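Local coordinates for SIS domain protein (Listeria monocytogenes str. 4b F2365, PDB 3FXA) that is a putative sugar-phosphate isomerase of the SIS family, which probably binds phosphorylated sugars, at residues A19-R24 / A156-M161; V143-E148 / T160-A165. One frame throughout, in Å; residues are numbered along the deposited sequence.

Interaction 1: residues A19-R24 / A156-M161; sequences ANAISR and ATASTM
Ala21 and Ile22, at the end of helix 4-23, meet Ala158 and Met161 in the first turn of helix 157-177, joining the N-terminal helix to the last long helix of an SIS-domain alpha/beta fold. The contact is wholly apolar, no hydrogen bond crosses it, and the two segments bury 147 Å² between them.

Two methyl groups make the first point of contact. Ala21 CB faces Ala158 CB at 4.0 Å, and because neither side chain extends further, the backbones come close here, with Ala21 CA 6.2 Å from Ala158 CA. The second point lies one residue on in helix 4-23 and nearly a turn on in helix 157-177, where two longer side chains meet at a slant. Ile22 sends CG1 to the side away from its carbonyl carbon (chi1 -60°) and then extends, which carries CD1 to the selenomethionine Met161, 3.9 Å from its CG in the one of two conformers considered here. In that conformer Met161 SE is 4.1 Å from the same CD1 of Ile22. Ile22 of the second subunit packs on both Ile22 and Met161, so this apolar patch continues into the subunit interface.

Within each segment, a hydroxyl bonds to the backbone of its own helix. In one of its two conformers Ser23 OG donates to Asn20 O, which also receives Arg24 N. At the opening of helix 157-177, the N-cap residue Ala156 offers its carbonyl to Thr160 N and Thr160 OG1 from opposite faces. The hydroxyl bond makes a C=O...O angle of 155°. Thr160 OG1 lies 2.6 Å from Ala156 O.

Interaction 2: residues V143-E148 / T160-A165; sequences VSVSKE and TMAVIA
Val143 and Val145 both direct their side chains at helix 157-177, while Ser144 between them points away, as the extended backbone of this loop would predict. The methyl of Ala162 receives both valines: Val143 CG2 approaches Ala162 CB to 3.7 Å and Val145 CG1 comes to 3.6 Å from the same atom. Its CB bond points at the loop, so this small side chain is gripped by two branched ones.

Val143 turns both methyls to the helix. With chi1 at 46°, CG1 sits between the backbone N and the carbonyl carbon, and CG2 lies opposite the N. CG2 therefore lies mainly on Ala162, with Val163 CG2 a little further off, whereas CG1 touches Val163 CG2 at 3.8 Å. The side chains of Val143 and Val163 run at about a right angle to each other, and their CA atoms are 6.5 Å apart.

No hydrogen bond links the segments, which bury 178 Å² and meet through apolar side chains. The same CG1 of Val145 also touches Ala21 of helix 4-23, and Leu25 of helix 25-28 packs on Ala162. Val143 shares backbone hydrogen bonds with Thr126, which ties the start of the loop to the end of strand 121-126. Such packing of a helix against the chain leaving the edge strand of a parallel sheet is in keeping with the three-layer alpha/beta sandwich of SIS domains.

In the fold
Interactions 1 and 2 lie on the same early turns of helix 157-177, share Thr160 and Met161, and have centres about 4 Å apart. Helix 4-23 and the loop after strand 139-142 cover adjoining faces of the helix, and Val145 touching Ala21 joins the two. Glu148 of interaction 2 links them by polar means: its OE2 lies 2.8 Å from Ser159 N and its OE1 3.1 Å from Ala158 N, both probable hydrogen bonds, placing a carboxylate at the helix start. Both contacts border the second subunit; Trp15 of that subunit hydrogen-bonds through NE1 to Ala165 O. The hydrogen bond between Thr160 OG1 and Thr55 OG1 connects the region with the beginning of helix 55-69.

Interaction 1: residues A19-R24 / A156-M161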
ATOM      1  N   ALA A  19      -2.443  -8.147  27.128  1.00 16.88           N
ATOM      2  CA  ALA A  19      -2.745  -7.122  28.139  1.00 17.11           C
ATOM      3  C   ALA A  19      -1.533  -6.873  29.043  1.00 17.36           C
ATOM      4  O   ALA A  19      -1.203  -5.713  29.324  1.00 18.72           O
ATOM      5  CB  ALA A  19      -3.962  -7.522  28.985  1.00 15.58           C
ATOM      6  N   ASN A  20      -0.866  -7.947  29.470  1.00 15.17           N
ATOM      7  CA  ASN A  20       0.318  -7.863  30.352  1.00 17.02           C
ATOM      8  C   ASN A  20       1.457  -7.100  29.679  1.00 18.45           C
ATOM      9  O   ASN A  20       2.125  -6.285  30.325  1.00 18.37           O
ATOM     10  CB  ASN A  20       0.820  -9.246  30.803  1.00 17.50           C
ATOM     11  CG  ASN A  20      -0.139  -9.972  31.794  1.00 22.82           C
ATOM     12  OD1 ASN A  20      -1.108  -9.404  32.322  1.00 26.68           O
ATOM     13  ND2 ASN A  20       0.157 -11.243  32.043  1.00 29.89           N
ATOM     14  N   ALA A  21       1.658  -7.367  28.385  1.00 16.85           N
ATOM     15  CA  ALA A  21       2.700  -6.708  27.573  1.00 17.32           C
ATOM     16  C   ALA A  21       2.517  -5.186  27.526  1.00 17.40           C
ATOM     17  O   ALA A  21       3.484  -4.450  27.638  1.00 18.70           O
ATOM     18  CB  ALA A  21       2.760  -7.303  26.148  1.00 19.57           C
ATOM     19  N   ILE A  22       1.268  -4.734  27.433  1.00 17.23           N
ATOM     20  CA  ILE A  22       0.963  -3.296  27.413  1.00 16.63           C
ATOM     21  C   ILE A  22       1.070  -2.744  28.827  1.00 15.77           C
ATOM     22  O   ILE A  22       1.613  -1.663  29.015  1.00 17.32           O
ATOM     23  CB  ILE A  22      -0.444  -2.995  26.893  1.00 17.72           C
ATOM     24  CG1 ILE A  22      -0.592  -3.523  25.474  1.00 19.60           C
ATOM     25  CG2 ILE A  22      -0.752  -1.480  26.918  1.00 18.42           C
ATOM     26  CD1 ILE A  22      -1.926  -3.376  24.988  1.00 27.87           C
ATOM     27  N   SER A  23       0.529  -3.474  29.811  1.00 17.17           N
ATOM     28  CA  SER A  23       0.602  -2.999  31.198  0.50 17.02           C
ATOM     29  C   SER A  23       2.046  -2.817  31.684  1.00 16.90           C
ATOM     30  O   SER A  23       2.296  -1.918  32.487  1.00 16.53           O
ATOM     31  CB  SER A  23      -0.217  -3.863  32.170  0.50 17.85           C
ATOM     32  OG  SER A  23       0.284  -5.169  32.278  0.50 20.63           O
ATOM     33  N   ARG A  24       2.998  -3.620  31.175  1.00 15.35           N
ATOM     34  CA  ARG A  24       4.423  -3.501  31.541  1.00 16.06           C
ATOM     35  C   ARG A  24       5.215  -2.432  30.766  1.00 15.18           C
ATOM     36  O   ARG A  24       6.439  -2.284  30.966  1.00 13.95           O
ATOM     37  CB  ARG A  24       5.128  -4.854  31.394  1.00 17.68           C
ATOM     38  CG  ARG A  24       4.741  -5.876  32.446  1.00 21.27           C
ATOM     39  CD  ARG A  24       5.663  -7.098  32.444  1.00 26.73           C
ATOM     40  NE  ARG A  24       7.064  -6.767  32.765  1.00 30.20           N
ATOM     41  CZ  ARG A  24       8.123  -6.785  31.933  1.00 30.88           C
ATOM     42  NH1 ARG A  24       8.040  -7.156  30.648  1.00 32.42           N
ATOM     43  NH2 ARG A  24       9.323  -6.443  32.411  1.00 33.81           N
ATOM     44  N   ALA A 156       5.342 -12.645  17.060  1.00 24.51           N
ATOM     45  CA  ALA A 156       5.590 -11.293  17.562  1.00 22.81           C
ATOM     46  C   ALA A 156       4.311 -10.430  17.721  1.00 21.13           C
ATOM     47  O   ALA A 156       4.338  -9.237  17.467  1.00 23.09           O
ATOM     48  CB  ALA A 156       6.667 -10.582  16.688  1.00 23.66           C
ATOM     49  N   THR A 157       3.203 -11.039  18.159  1.00 16.91           N
ATOM     50  CA  THR A 157       1.907 -10.356  18.333  1.00 16.62           C
ATOM     51  C   THR A 157       1.992  -9.364  19.516  1.00 13.91           C
ATOM     52  O   THR A 157       1.695  -8.176  19.369  1.00 13.88           O
ATOM     53  CB  THR A 157       0.745 -11.369  18.560  1.00 18.03           C
ATOM     54  OG1 THR A 157       1.090 -12.267  19.614  1.00 22.32           O
ATOM     55  CG2 THR A 157       0.438 -12.191  17.291  1.00 19.15           C
ATOM     56  N   ALA A 158       2.418  -9.846  20.674  1.00 14.59           N
ATOM     57  CA  ALA A 158       2.620  -8.964  21.830  1.00 14.99           C
ATOM     58  C   ALA A 158       3.646  -7.850  21.537  1.00 13.51           C
ATOM     59  O   ALA A 158       3.409  -6.675  21.885  1.00 15.65           O
ATOM     60  CB  ALA A 158       3.047  -9.759  23.055  1.00 15.43           C
ATOM     61  N   SER A 159       4.755  -8.202  20.868  1.00 14.85           N
ATOM     62  CA  SER A 159       5.805  -7.210  20.519  1.00 14.88           C
ATOM     63  C   SER A 159       5.243  -6.089  19.648  1.00 15.40           C
ATOM     64  O   SER A 159       5.529  -4.900  19.876  1.00 15.79           O
ATOM     65  CB  SER A 159       7.003  -7.889  19.825  1.00 15.87           C
ATOM     66  OG  SER A 159       7.981  -6.958  19.403  1.00 22.19           O
ATOM     67  N   THR A 160       4.454  -6.476  18.637  1.00 14.75           N
ATOM     68  CA  THR A 160       3.806  -5.523  17.739  1.00 14.86           C
ATOM     69  C   THR A 160       2.861  -4.591  18.493  1.00 13.69           C
ATOM     70  O   THR A 160       2.904  -3.365  18.307  1.00 16.06           O
ATOM     71  CB  THR A 160       3.048  -6.256  16.630  1.00 14.84           C
ATOM     72  OG1 THR A 160       3.954  -7.185  16.002  1.00 14.51           O
ATOM     73  CG2 THR A 160       2.498  -5.271  15.610  1.00 16.98           C
HETATM   74  N   MSE A 161       2.054  -5.188  19.375  1.00 15.34           N
HETATM   75  CA  MSE A 161       1.090  -4.449  20.183  0.50 15.34           C
HETATM   76  C   MSE A 161       1.801  -3.467  21.115  1.00 15.04           C
HETATM   77  O   MSE A 161       1.359  -2.323  21.240  1.00 15.17           O
HETATM   78  CB  MSE A 161       0.194  -5.396  20.983  0.50 14.31           C
HETATM   79  CG  MSE A 161      -1.042  -4.727  21.468  0.50 14.45           C
HETATM   80 SE   MSE A 161      -2.385  -6.041  21.855  0.38 15.60          SE
HETATM   81  CE  MSE A 161      -2.574  -6.849  20.109  0.50 14.80           C
TER

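Interaction 2: residues V143-E148 / T160-A165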
ATOM      1  N   VAL A 143      11.674  -0.824  23.498  1.00 16.72           N
ATOM      2  CA  VAL A 143      10.350  -1.439  23.690  1.00 16.59           C
ATOM      3  C   VAL A 143      10.593  -2.944  23.607  1.00 16.12           C
ATOM      4  O   VAL A 143      11.334  -3.396  22.721  1.00 19.12           O
ATOM      5  CB  VAL A 143       9.309  -0.988  22.634  1.00 16.41           C
ATOM      6  CG1 VAL A 143       9.892  -1.038  21.228  1.00 24.08           C
ATOM      7  CG2 VAL A 143       7.946  -1.819  22.745  1.00 18.13           C
ATOM      8  N   SER A 144      10.025  -3.714  24.533  1.00 16.98           N
ATOM      9  CA  SER A 144      10.223  -5.156  24.544  1.00 15.79           C
ATOM     10  C   SER A 144       9.082  -5.826  25.281  1.00 16.76           C
ATOM     11  O   SER A 144       8.305  -5.144  25.958  1.00 16.66           O
ATOM     12  CB  SER A 144      11.587  -5.527  25.171  1.00 15.95           C
ATOM     13  OG  SER A 144      11.616  -5.280  26.577  1.00 15.15           O
ATOM     14  N   VAL A 145       8.983  -7.137  25.085  1.00 17.64           N
ATOM     15  CA  VAL A 145       7.991  -8.006  25.730  1.00 18.83           C
ATOM     16  C   VAL A 145       8.715  -9.249  26.248  1.00 20.37           C
ATOM     17  O   VAL A 145       9.665  -9.735  25.612  1.00 20.33           O
ATOM     18  CB  VAL A 145       6.849  -8.364  24.765  1.00 20.93           C
ATOM     19  CG1 VAL A 145       6.143  -7.079  24.297  1.00 16.48           C
ATOM     20  CG2 VAL A 145       7.350  -9.145  23.553  1.00 17.58           C
ATOM     21  N   SER A 146       8.285  -9.723  27.415  1.00 22.29           N
ATOM     22  CA  SER A 146       8.878 -10.886  28.087  1.00 25.14           C
ATOM     23  C   SER A 146       8.199 -12.225  27.770  1.00 26.60           C
ATOM     24  O   SER A 146       8.787 -13.279  28.029  1.00 27.34           O
ATOM     25  CB  SER A 146       8.831 -10.665  29.601  1.00 24.74           C
ATOM     26  OG  SER A 146       7.497 -10.481  30.048  1.00 26.62           O
ATOM     27  N   LYS A 147       6.972 -12.173  27.246  1.00 28.03           N
ATOM     28  CA  LYS A 147       6.166 -13.353  26.942  1.00 28.75           C
ATOM     29  C   LYS A 147       5.379 -13.137  25.647  1.00 28.80           C
ATOM     30  O   LYS A 147       4.606 -12.181  25.550  1.00 28.49           O
ATOM     31  CB  LYS A 147       5.193 -13.615  28.088  1.00 29.10           C
ATOM     32  N   GLU A 148       5.597 -14.016  24.666  1.00 28.43           N
ATOM     33  CA  GLU A 148       4.879 -13.993  23.380  1.00 28.25           C
ATOM     34  C   GLU A 148       3.850 -15.131  23.419  1.00 26.38           C
ATOM     35  O   GLU A 148       4.225 -16.269  23.700  1.00 26.59           O
ATOM     36  CB  GLU A 148       5.838 -14.149  22.199  1.00 27.97           C
ATOM     37  CG  GLU A 148       6.537 -12.857  21.750  1.00 29.04           C
ATOM     38  CD  GLU A 148       5.587 -11.833  21.123  1.00 33.17           C
ATOM     39  OE1 GLU A 148       4.441 -12.178  20.752  1.00 34.04           O
ATOM     40  OE2 GLU A 148       5.984 -10.667  20.996  1.00 30.99           O
ATOM     41  N   THR A 160       4.454  -6.476  18.637  1.00 14.75           N
ATOM     42  CA  THR A 160       3.806  -5.523  17.739  1.00 14.86           C
ATOM     43  C   THR A 160       2.861  -4.591  18.493  1.00 13.69           C
ATOM     44  O   THR A 160       2.904  -3.365  18.307  1.00 16.06           O
ATOM     45  CB  THR A 160       3.048  -6.256  16.630  1.00 14.84           C
ATOM     46  OG1 THR A 160       3.954  -7.185  16.002  1.00 14.51           O
ATOM     47  CG2 THR A 160       2.498  -5.271  15.610  1.00 16.98           C
HETATM   48  N   MSE A 161       2.054  -5.188  19.375  1.00 15.34           N
HETATM   49  CA  MSE A 161       1.090  -4.449  20.183  0.50 15.34           C
HETATM   50  C   MSE A 161       1.801  -3.467  21.115  1.00 15.04           C
HETATM   51  O   MSE A 161       1.359  -2.323  21.240  1.00 15.17           O
HETATM   52  CB  MSE A 161       0.194  -5.396  20.983  0.50 14.31           C
HETATM   53  CG  MSE A 161      -1.042  -4.727  21.468  0.50 14.45           C
HETATM   54 SE   MSE A 161      -2.385  -6.041  21.855  0.38 15.60          SE
HETATM   55  CE  MSE A 161      -2.574  -6.849  20.109  0.50 14.80           C
ATOM     56  N   ALA A 162       2.908  -3.909  21.726  1.00 15.06           N
ATOM     57  CA  ALA A 162       3.719  -3.062  22.617  1.00 14.99           C
ATOM     58  C   ALA A 162       4.270  -1.834  21.857  1.00 14.28           C
ATOM     59  O   ALA A 162       4.218  -0.700  22.349  1.00 15.03           O
ATOM     60  CB  ALA A 162       4.865  -3.844  23.246  1.00 13.47           C
ATOM     61  N   VAL A 163       4.761  -2.058  20.644  1.00 14.93           N
ATOM     62  CA  VAL A 163       5.197  -0.938  19.792  1.00 14.04           C
ATOM     63  C   VAL A 163       4.047   0.024  19.441  1.00 13.34           C
ATOM     64  O   VAL A 163       4.198   1.223  19.616  1.00 13.19           O
ATOM     65  CB  VAL A 163       5.924  -1.396  18.492  1.00 13.50           C
ATOM     66  CG1 VAL A 163       6.289  -0.192  17.641  1.00 17.41           C
ATOM     67  CG2 VAL A 163       7.168  -2.188  18.812  1.00 15.39           C
ATOM     68  N   ILE A 164       2.902  -0.506  19.011  1.00 11.88           N
ATOM     69  CA  ILE A 164       1.765   0.332  18.636  1.00 13.77           C
ATOM     70  C   ILE A 164       1.323   1.148  19.867  1.00 14.16           C
ATOM     71  O   ILE A 164       1.186   2.372  19.779  1.00 13.66           O
ATOM     72  CB  ILE A 164       0.584  -0.488  18.064  1.00 14.49           C
ATOM     73  CG1 ILE A 164       0.966  -1.102  16.708  1.00 15.82           C
ATOM     74  CG2 ILE A 164      -0.639   0.414  17.899  1.00 16.53           C
ATOM     75  CD1 ILE A 164      -0.105  -2.050  16.147  1.00 14.10           C
ATOM     76  N   ALA A 165       1.106   0.458  20.990  1.00 13.36           N
ATOM     77  CA  ALA A 165       0.711   1.117  22.245  1.00 14.07           C
ATOM     78  C   ALA A 165       1.692   2.197  22.683  1.00 12.98           C
ATOM     79  O   ALA A 165       1.269   3.271  23.160  1.00 13.56           O
ATOM     80  CB  ALA A 165       0.562   0.098  23.357  1.00 13.87           C
TER